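PDB 3GVX: glycerate dehydrogenase related protein from Thermoplasma acidophilum, which probably reduces glyoxylate or hydroxypyruvate with a nicotinamide cofactor, as a member of the D-isomer specific 2-hydroxyacid dehydrogenase family. Local coordinates for residues H88-L93 with R135-L140. Numbering follows the deposited sequence.
With K (potassium ion), chain D.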
loop_
_atom_site.group_PDB
_atom_site.type_symbol
_atom_site.label_atom_id
_atom_site.label_comp_id
_atom_site.label_asym_id
_atom_site.label_seq_id
_atom_site.Cartn_x
_atom_site.Cartn_y
_atom_site.Cartn_z
ATOM N N HIS B 88 -2.726 -3.619 7.180
ATOM C CA HIS B 88 -3.557 -2.734 7.979
ATOM C C HIS B 88 -2.803 -1.468 8.329
ATOM O O HIS B 88 -3.396 -0.400 8.434
ATOM C CB HIS B 88 -4.015 -3.399 9.277
ATOM C CG HIS B 88 -5.061 -2.620 9.995
ATOM N ND1 HIS B 88 -6.397 -2.717 9.692
ATOM C CD2 HIS B 88 -4.967 -1.666 10.955
ATOM C CE1 HIS B 88 -7.082 -1.861 10.426
ATOM N NE2 HIS B 88 -6.235 -1.211 11.201
ATOM N N ALA B 89 -1.492 -1.596 8.513
ATOM C CA ALA B 89 -0.651 -0.457 8.841
ATOM C C ALA B 89 -0.567 0.501 7.657
ATOM O O ALA B 89 -0.629 1.713 7.821
ATOM C CB ALA B 89 0.742 -0.926 9.265
ATOM N N PHE B 90 -0.444 -0.029 6.452
ATOM C CA PHE B 90 -0.380 0.866 5.317
ATOM C C PHE B 90 -1.741 1.515 5.069
ATOM O O PHE B 90 -1.809 2.644 4.593
ATOM C CB PHE B 90 0.183 0.149 4.083
ATOM C CG PHE B 90 1.684 0.280 3.956
ATOM C CD1 PHE B 90 2.251 1.367 3.308
ATOM C CD2 PHE B 90 2.528 -0.619 4.576
ATOM C CE1 PHE B 90 3.637 1.557 3.295
ATOM C CE2 PHE B 90 3.910 -0.433 4.567
ATOM C CZ PHE B 90 4.461 0.656 3.931
ATOM N N ALA B 91 -2.812 0.827 5.461
ATOM C CA ALA B 91 -4.157 1.361 5.294
ATOM C C ALA B 91 -4.359 2.604 6.169
ATOM O O ALA B 91 -4.945 3.595 5.726
ATOM C CB ALA B 91 -5.202 0.291 5.624
ATOM N N LEU B 92 -3.852 2.558 7.400
ATOM C CA LEU B 92 -3.957 3.705 8.311
ATOM C C LEU B 92 -3.082 4.830 7.810
ATOM O O LEU B 92 -3.467 5.994 7.757
ATOM C CB LEU B 92 -3.497 3.317 9.708
ATOM C CG LEU B 92 -4.482 2.377 10.370
ATOM C CD1 LEU B 92 -3.834 1.711 11.578
ATOM C CD2 LEU B 92 -5.746 3.168 10.703
ATOM N N LEU B 93 -1.871 4.430 7.466
ATOM C CA LEU B 93 -0.843 5.310 6.951
ATOM C C LEU B 93 -1.344 6.147 5.777
ATOM O O LEU B 93 -1.239 7.373 5.787
ATOM C CB LEU B 93 0.342 4.467 6.518
ATOM C CG LEU B 93 1.701 5.058 6.871
ATOM C CD1 LEU B 93 2.718 3.923 6.911
ATOM C CD2 LEU B 93 2.072 6.169 5.894
ATOM N N ARG B 135 9.331 -6.754 9.202
ATOM C CA ARG B 135 9.923 -7.212 7.951
ATOM C C ARG B 135 8.953 -7.101 6.797
ATOM O O ARG B 135 9.321 -6.687 5.713
ATOM C CB ARG B 135 10.430 -8.648 8.097
ATOM C CG ARG B 135 11.626 -8.741 9.038
ATOM C CD ARG B 135 11.953 -10.152 9.508
ATOM N NE ARG B 135 12.857 -10.080 10.653
ATOM C CZ ARG B 135 14.182 -10.135 10.593
ATOM N NH1 ARG B 135 14.795 -10.288 9.436
ATOM N NH2 ARG B 135 14.893 -9.992 11.703
ATOM N N ARG B 136 7.709 -7.469 7.054
ATOM C CA ARG B 136 6.662 -7.402 6.053
ATOM C C ARG B 136 6.335 -5.951 5.721
ATOM O O ARG B 136 6.093 -5.613 4.581
ATOM C CB ARG B 136 5.413 -8.126 6.550
ATOM C CG ARG B 136 4.311 -8.211 5.527
ATOM C CD ARG B 136 4.757 -8.900 4.244
ATOM N NE ARG B 136 3.680 -8.897 3.258
ATOM C CZ ARG B 136 3.719 -9.469 2.060
ATOM N NH1 ARG B 136 4.802 -10.114 1.661
ATOM N NH2 ARG B 136 2.655 -9.389 1.270
ATOM N N VAL B 137 6.330 -5.107 6.745
ATOM C CA VAL B 137 6.061 -3.684 6.596
ATOM C C VAL B 137 7.136 -3.072 5.712
ATOM O O VAL B 137 6.830 -2.302 4.803
ATOM C CB VAL B 137 6.011 -2.958 7.995
ATOM C CG1 VAL B 137 6.285 -1.462 7.837
ATOM C CG2 VAL B 137 4.643 -3.186 8.655
ATOM N N ALA B 138 8.388 -3.447 5.976
ATOM C CA ALA B 138 9.539 -2.967 5.216
ATOM C C ALA B 138 9.544 -3.430 3.754
ATOM O O ALA B 138 10.060 -2.737 2.883
ATOM C CB ALA B 138 10.833 -3.386 5.910
ATOM N N HIS B 139 8.961 -4.597 3.496
ATOM C CA HIS B 139 8.871 -5.135 2.136
ATOM C C HIS B 139 7.911 -4.247 1.355
ATOM O O HIS B 139 8.184 -3.886 0.221
ATOM C CB HIS B 139 8.394 -6.600 2.169
ATOM C CG HIS B 139 7.661 -7.046 0.944
ATOM N ND1 HIS B 139 8.290 -7.542 -0.177
ATOM C CD2 HIS B 139 6.334 -7.103 0.682
ATOM C CE1 HIS B 139 7.382 -7.886 -1.073
ATOM N NE2 HIS B 139 6.186 -7.629 -0.578
ATOM N N LEU B 140 6.802 -3.874 1.983
ATOM C CA LEU B 140 5.828 -2.991 1.344
ATOM C C LEU B 140 6.409 -1.580 1.187
ATOM O O LEU B 140 6.244 -0.944 0.149
ATOM C CB LEU B 140 4.529 -2.932 2.153
ATOM C CG LEU B 140 3.721 -4.225 2.291
ATOM C CD1 LEU B 140 2.498 -3.933 3.162
ATOM C CD2 LEU B 140 3.326 -4.760 0.905
HETATM K K K D . -6.810 -5.334 9.176
HETATM O O HOH W 1 -5.330 -6.143 7.237
#
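The phenyl ring of Phe90 meets Val137 O at its edge: CE2 lies 3.5 Å from that carbonyl O, which sits near the ring plane. Leu140 comes in obliquely, its CB 3.5 Å from Phe90 CE2 and its CD1 3.6 Å from Phe90 CD2, while the ring of Phe144 lies nearly parallel to that of Phe90, at about 10°. Val137 adds a looser touch, CG1 to Phe90 CE2 at 4.2 Å; a chi1 of 157° turns CG1 away from the backbone N and beside the carbonyl carbon, whose O meets the same ring carbon. Helix 132-143 follows strand 124-128 and a glycine-rich turn consistent with the GxGxxG motif of a Rossmann fold, and this buried contact packs it against helix 79-97. Leu178 of strand 176-179 touches both Ala89 and Val137. An alanine in place of Phe90 would probably leave Leu140 CB and CD1, Val137 CG1 and the ring of Phe144 without the aromatic group they pack on. Two residues before Phe90, His88 binds a potassium ion through ND1, 2.7 Å from the metal, which Val256 O, Ala257 O, a water and Thr117 OG1 of the second subunit also bind.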